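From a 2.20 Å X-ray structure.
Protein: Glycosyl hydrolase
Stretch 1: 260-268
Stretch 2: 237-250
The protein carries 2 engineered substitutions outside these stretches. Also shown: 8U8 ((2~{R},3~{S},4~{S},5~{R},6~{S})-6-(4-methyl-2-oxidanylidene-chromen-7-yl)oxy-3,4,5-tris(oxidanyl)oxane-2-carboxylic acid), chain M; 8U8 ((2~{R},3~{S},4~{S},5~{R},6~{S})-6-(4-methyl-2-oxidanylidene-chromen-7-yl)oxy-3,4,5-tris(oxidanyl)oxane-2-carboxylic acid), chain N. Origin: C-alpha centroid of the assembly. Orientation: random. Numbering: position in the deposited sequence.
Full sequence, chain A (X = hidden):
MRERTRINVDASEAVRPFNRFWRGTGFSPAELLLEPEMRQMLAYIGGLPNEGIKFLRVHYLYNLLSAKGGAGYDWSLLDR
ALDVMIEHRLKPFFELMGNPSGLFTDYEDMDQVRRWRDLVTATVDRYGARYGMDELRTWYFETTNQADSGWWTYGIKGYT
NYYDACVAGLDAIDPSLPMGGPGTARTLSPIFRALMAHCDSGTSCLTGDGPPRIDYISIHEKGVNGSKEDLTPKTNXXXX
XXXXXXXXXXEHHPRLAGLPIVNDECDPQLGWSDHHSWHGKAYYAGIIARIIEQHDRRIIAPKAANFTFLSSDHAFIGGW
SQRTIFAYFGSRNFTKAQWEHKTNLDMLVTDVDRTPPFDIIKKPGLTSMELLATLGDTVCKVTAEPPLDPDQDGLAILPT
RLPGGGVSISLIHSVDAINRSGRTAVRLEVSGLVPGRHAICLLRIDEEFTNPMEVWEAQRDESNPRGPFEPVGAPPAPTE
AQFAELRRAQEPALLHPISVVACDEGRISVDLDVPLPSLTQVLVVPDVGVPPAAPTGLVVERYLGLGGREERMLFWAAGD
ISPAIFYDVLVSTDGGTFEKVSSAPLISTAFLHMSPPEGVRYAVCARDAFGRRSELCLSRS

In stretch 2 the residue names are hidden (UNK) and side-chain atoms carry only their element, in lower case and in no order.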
# COMPACT_ATOMS: atom_id res chain seq x y z
N PRO A 260 -8.13 -13.17 -14.27
CA PRO A 260 -7.40 -12.11 -13.58
C PRO A 260 -5.99 -12.56 -13.19
O PRO A 260 -5.80 -13.68 -12.71
CB PRO A 260 -8.29 -11.79 -12.37
CG PRO A 260 -9.71 -12.15 -12.82
CD PRO A 260 -9.52 -13.33 -13.77
N ILE A 261 -5.01 -11.73 -13.50
CA ILE A 261 -3.58 -11.98 -13.17
C ILE A 261 -3.19 -11.07 -12.03
O ILE A 261 -3.49 -9.85 -12.06
CB ILE A 261 -2.66 -11.66 -14.37
CG1 ILE A 261 -3.10 -12.45 -15.61
CG2 ILE A 261 -1.21 -12.00 -14.05
CD1 ILE A 261 -3.07 -13.97 -15.43
N VAL A 262 -2.52 -11.64 -11.04
CA VAL A 262 -2.15 -10.92 -9.83
C VAL A 262 -0.66 -11.12 -9.58
O VAL A 262 -0.17 -12.25 -9.66
CB VAL A 262 -2.97 -11.47 -8.67
CG1 VAL A 262 -2.46 -10.95 -7.33
CG2 VAL A 262 -4.45 -11.13 -8.90
N ASN A 263 0.08 -10.03 -9.38
CA ASN A 263 1.42 -10.09 -8.81
C ASN A 263 1.25 -9.77 -7.32
O ASN A 263 1.07 -8.63 -6.95
CB ASN A 263 2.35 -9.12 -9.49
CG ASN A 263 3.79 -9.24 -9.03
OD1 ASN A 263 4.11 -9.78 -7.96
ND2 ASN A 263 4.68 -8.68 -9.82
N ASP A 264 1.34 -10.79 -6.49
CA ASP A 264 1.01 -10.69 -5.07
C ASP A 264 2.19 -10.23 -4.20
O ASP A 264 2.03 -10.09 -2.97
CB ASP A 264 0.36 -12.03 -4.57
CG ASP A 264 1.28 -13.24 -4.71
OD1 ASP A 264 2.48 -13.09 -5.13
OD2 ASP A 264 0.84 -14.37 -4.38
N GLU A 265 3.35 -10.01 -4.80
CA GLU A 265 4.52 -9.50 -4.09
C GLU A 265 5.45 -8.81 -5.05
O GLU A 265 6.43 -9.41 -5.53
CB GLU A 265 5.31 -10.63 -3.42
CG GLU A 265 4.93 -10.94 -2.02
CD GLU A 265 5.82 -12.00 -1.41
OE1 GLU A 265 7.06 -11.82 -1.42
OE2 GLU A 265 5.27 -12.98 -0.89
N CYS A 266 5.16 -7.58 -5.36
CA CYS A 266 5.88 -6.94 -6.41
C CYS A 266 6.78 -5.87 -5.76
O CYS A 266 6.31 -4.79 -5.46
CB CYS A 266 4.92 -6.35 -7.37
SG CYS A 266 5.68 -5.52 -8.77
N ASP A 267 8.03 -6.23 -5.48
CA ASP A 267 8.98 -5.32 -4.86
C ASP A 267 10.18 -5.11 -5.80
O ASP A 267 10.48 -5.96 -6.61
CB ASP A 267 9.43 -5.88 -3.49
CG ASP A 267 8.23 -6.22 -2.58
OD1 ASP A 267 7.53 -5.28 -2.09
OD2 ASP A 267 7.99 -7.43 -2.40
N PRO A 268 10.84 -3.97 -5.69
CA PRO A 268 11.97 -3.74 -6.59
C PRO A 268 13.14 -4.67 -6.33
O PRO A 268 13.86 -5.02 -7.27
CB PRO A 268 12.33 -2.28 -6.37
CG PRO A 268 11.43 -1.77 -5.30
CD PRO A 268 10.49 -2.80 -4.88
N UNK A 237 11.50 -5.78 -16.67
CA UNK A 237 11.53 -7.24 -16.73
C UNK A 237 10.44 -7.88 -15.88
O UNK A 237 10.07 -9.03 -16.11
c UNK A 237 12.91 -7.79 -16.38
N UNK A 238 9.93 -7.15 -14.89
CA UNK A 238 8.80 -7.64 -14.12
C UNK A 238 7.62 -7.84 -15.07
O UNK A 238 6.99 -8.88 -15.06
c UNK A 238 8.41 -6.69 -12.97
c UNK A 238 9.37 -5.49 -10.91
c UNK A 238 7.10 -7.13 -12.33
c UNK A 238 9.54 -6.64 -11.91
N UNK A 239 7.32 -6.84 -15.86
CA UNK A 239 6.28 -6.92 -16.88
C UNK A 239 6.64 -7.99 -17.96
O UNK A 239 5.76 -8.73 -18.40
c UNK A 239 5.37 -4.64 -16.58
c UNK A 239 6.05 -5.57 -17.55
c UNK A 239 5.21 -5.74 -18.83
N UNK A 240 7.90 -8.07 -18.37
CA UNK A 240 8.31 -9.08 -19.36
C UNK A 240 8.02 -10.49 -18.84
O UNK A 240 7.44 -11.31 -19.57
o UNK A 240 11.32 -7.26 -20.32
c UNK A 240 10.14 -7.65 -20.38
o UNK A 240 9.23 -6.97 -20.92
c UNK A 240 9.79 -8.97 -19.73
N UNK A 241 8.41 -10.77 -17.60
CA UNK A 241 8.18 -12.11 -17.09
C UNK A 241 6.70 -12.41 -16.89
O UNK A 241 6.29 -13.55 -17.10
n UNK A 241 11.05 -10.74 -12.17
c UNK A 241 11.32 -13.05 -15.02
c UNK A 241 9.03 -12.44 -15.86
n UNK A 241 12.37 -10.62 -14.06
c UNK A 241 11.46 -11.26 -13.34
c UNK A 241 10.55 -12.42 -16.16
n UNK A 241 10.96 -12.41 -13.76
N UNK A 242 5.91 -11.40 -16.52
CA UNK A 242 4.46 -11.58 -16.37
C UNK A 242 3.81 -11.94 -17.72
O UNK A 242 2.94 -12.81 -17.78
o UNK A 242 4.46 -10.04 -14.49
c UNK A 242 2.30 -10.52 -15.50
c UNK A 242 3.81 -10.32 -15.74
N UNK A 243 4.23 -11.26 -18.77
CA UNK A 243 3.72 -11.51 -20.11
C UNK A 243 4.20 -12.88 -20.65
O UNK A 243 3.47 -13.51 -21.40
c UNK A 243 3.38 -9.05 -20.83
c UNK A 243 1.88 -9.20 -20.92
c UNK A 243 4.08 -10.39 -21.07
c UNK A 243 3.88 -8.02 -21.82
N UNK A 244 5.39 -13.32 -20.24
CA UNK A 244 5.88 -14.66 -20.56
C UNK A 244 4.96 -15.69 -19.95
O UNK A 244 4.65 -16.69 -20.57
c UNK A 244 8.07 -16.06 -20.55
c UNK A 244 7.29 -14.88 -20.01
c UNK A 244 9.34 -16.24 -19.74
c UNK A 244 8.44 -15.77 -22.00
N UNK A 245 4.55 -15.46 -18.72
CA UNK A 245 3.63 -16.40 -18.02
C UNK A 245 2.29 -16.42 -18.75
O UNK A 245 1.70 -17.48 -19.02
c UNK A 245 3.46 -16.05 -16.53
c UNK A 245 2.41 -16.91 -15.84
c UNK A 245 4.79 -16.16 -15.81
N UNK A 246 1.81 -15.25 -19.09
CA UNK A 246 0.58 -15.17 -19.86
C UNK A 246 0.73 -15.94 -21.21
O UNK A 246 -0.16 -16.70 -21.58
c UNK A 246 -0.29 -13.09 -18.72
c UNK A 246 -1.03 -13.59 -21.04
c UNK A 246 0.13 -13.70 -20.05
N UNK A 247 1.84 -15.77 -21.93
CA UNK A 247 2.09 -16.53 -23.16
C UNK A 247 2.06 -18.05 -22.95
O UNK A 247 1.52 -18.77 -23.78
o UNK A 247 2.38 -14.27 -24.75
c UNK A 247 3.46 -14.80 -24.42
o UNK A 247 4.57 -14.24 -24.57
c UNK A 247 3.44 -16.18 -23.80
N UNK A 248 2.64 -18.50 -21.85
CA UNK A 248 2.59 -19.88 -21.47
C UNK A 248 1.15 -20.35 -21.29
O UNK A 248 0.80 -21.44 -21.74
c UNK A 248 4.35 -22.45 -20.08
c UNK A 248 3.23 -24.19 -18.82
c UNK A 248 3.35 -21.52 -19.72
c UNK A 248 4.29 -23.78 -19.63
c UNK A 248 2.32 -21.94 -18.87
o UNK A 248 3.19 -25.49 -18.35
c UNK A 248 3.41 -20.11 -20.21
c UNK A 248 2.24 -23.26 -18.43
N UNK A 249 0.32 -19.54 -20.66
CA UNK A 249 -1.08 -19.88 -20.50
C UNK A 249 -1.84 -19.88 -21.82
O UNK A 249 -2.68 -20.75 -22.03
c UNK A 249 -1.91 -17.76 -17.32
c UNK A 249 -1.53 -20.20 -17.37
c UNK A 249 -1.29 -18.90 -18.09
c UNK A 249 -1.82 -18.95 -19.53
N UNK A 250 -1.58 -18.89 -22.68
CA UNK A 250 -2.28 -18.81 -23.95
C UNK A 250 -2.00 -20.08 -24.78
O UNK A 250 -2.91 -20.62 -25.37
c UNK A 250 -2.51 -16.23 -24.28
c UNK A 250 -1.91 -17.56 -24.76
c UNK A 250 -2.48 -13.69 -24.75
n UNK A 250 -3.89 -13.43 -24.29
c UNK A 250 -2.16 -15.10 -25.27
C15 8U8 M . 13.92 -18.85 -0.72
C13 8U8 M . 13.39 -18.24 -1.87
C14 8U8 M . 13.71 -18.78 -3.12
C16 8U8 M . 13.17 -18.23 -4.29
O9 8U8 M . 13.53 -18.73 -5.35
O8 8U8 M . 12.33 -17.14 -4.24
C11 8U8 M . 11.90 -16.66 -3.03
C10 8U8 M . 10.94 -15.64 -3.01
C12 8U8 M . 12.44 -17.20 -1.83
C7 8U8 M . 11.94 -16.69 -0.61
C8 8U8 M . 10.97 -15.68 -0.60
C9 8U8 M . 10.47 -15.13 -1.79
O2 8U8 M . 9.49 -14.16 -1.83
C5 8U8 M . 9.25 -13.18 -0.74
O1 8U8 M . 10.50 -12.61 -0.35
C1 8U8 M . 10.56 -11.94 0.85
C6 8U8 M . 11.41 -10.84 0.54
O7 8U8 M . 12.04 -10.36 1.47
O6 8U8 M . 11.40 -10.47 -0.62
C2 8U8 M . 9.24 -11.30 1.37
O5 8U8 M . 8.98 -10.09 0.62
C3 8U8 M . 8.00 -12.30 1.35
O4 8U8 M . 7.61 -12.59 2.64
C4 8U8 M . 8.33 -13.61 0.56
O3 8U8 M . 7.05 -14.31 0.28
C15 8U8 N . -6.51 -11.21 -5.62
C13 8U8 N . -7.39 -10.54 -6.48
C14 8U8 N . -8.00 -11.23 -7.52
C16 8U8 N . -8.93 -10.59 -8.32
O9 8U8 N . -9.42 -11.19 -9.27
O8 8U8 N . -9.20 -9.27 -8.15
C11 8U8 N . -8.66 -8.60 -7.11
C10 8U8 N . -9.07 -7.30 -6.96
C12 8U8 N . -7.74 -9.21 -6.26
C7 8U8 N . -7.24 -8.45 -5.21
C8 8U8 N . -7.66 -7.13 -5.06
C9 8U8 N . -8.58 -6.54 -5.92
O2 8U8 N . -8.97 -5.24 -5.72
C5 8U8 N . -10.22 -4.78 -6.29
O1 8U8 N . -9.79 -4.36 -7.60
C1 8U8 N . -10.75 -3.69 -8.45
C6 8U8 N . -11.94 -4.64 -8.83
O7 8U8 N . -11.76 -5.87 -8.82
O6 8U8 N . -13.03 -4.10 -9.07
C2 8U8 N . -11.22 -2.46 -7.67
O5 8U8 N . -12.19 -1.67 -8.43
C3 8U8 N . -11.82 -2.89 -6.31
O4 8U8 N . -12.16 -1.72 -5.61
C4 8U8 N . -10.77 -3.64 -5.50
O3 8U8 N . -11.32 -4.15 -4.28
O HOH W 1 3.57 -8.32 -12.50

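Position 237 carries a single side-chain carbon, out of reach of stretch 1: Ala-237. Position 238 has four carbons, forked at the first, with one arm two carbons long, which defines isoleucine. Its CA-to-CB bond points toward stretch 1. As Ile-238, it sets CG2 3.8 Å from ND2 of Asn-263 and 4.2 Å from SG of Cys-266, while its CD1 lies 4.5 Å from the carbonyl O of Asp-267.

Position 239 bears one carbon carrying two more and points away: Val-239. At 240, two carbons end in two oxygens; this is Asp-240, exposed and out of reach. Position 241 runs three carbons, a nitrogen, then a carbon with two further nitrogens, a guanidinium, hence Arg-241; it touches a crystal neighbour rather than stretch 1.

Position 242 has a carbon bearing one oxygen and one carbon, and points toward the strand. That is Thr-242, whose CG2 packs 4.1 Å from CG2 of Ile-261. With chi1 at -56° (m), its OG1 donates to the carbonyl O of Ile-238 at 2.8 Å, turning the hydroxyl back onto its own helix.

Positions 243 and 244 each show four carbons forked at the second and make no contact: Leu-243 and Leu-244. Position 245, one carbon carrying two, also stays clear, as Val-245. The same fork recurs at 246, set sideways to stretch 1; Val-246 brings CG2 4.2 Å from CG1 of Ile-261.

Position 247 repeats the two-carbon, two-oxygen pattern and is Asp-247. At 248 one carbon leads to a six-carbon ring bearing an oxygen, so it is Tyr-248, out of reach of stretch 1. Position 249 has four carbons forked at the second and points toward stretch 1: Leu-249, with CD1 4.4 Å from CD1 of Ile-261. Four carbons in a row ending in nitrogen make 250 Lys-250, exposed.

The contacting positions 238, 242, 246 and 249 recur every three or four residues, as expected for one face of a helix. The helix runs at 146° to strand 261-263, nearly antiparallel, so Ile-261 lies beside Thr-242, Val-246 and Leu-249; Cys-266, in the loop after the strand, reaches back to Ile-238, near the start of the stretch. Within the strand, Ile-261 and Asn-263 point toward the helix, whereas Val-262 points away. No direct hydrogen bond crosses the interface, which buries 253 Å². One water provides a polar link, donating to OG1 of Thr-242 at 2.8 Å and accepting from ND2 of Asn-263 at 2.9 Å. The contact is therefore mainly apolar packing, with a water bridge between its two polar side chains.

Stretch 2, residues 237-250: AIVDRTLLVVDYLK
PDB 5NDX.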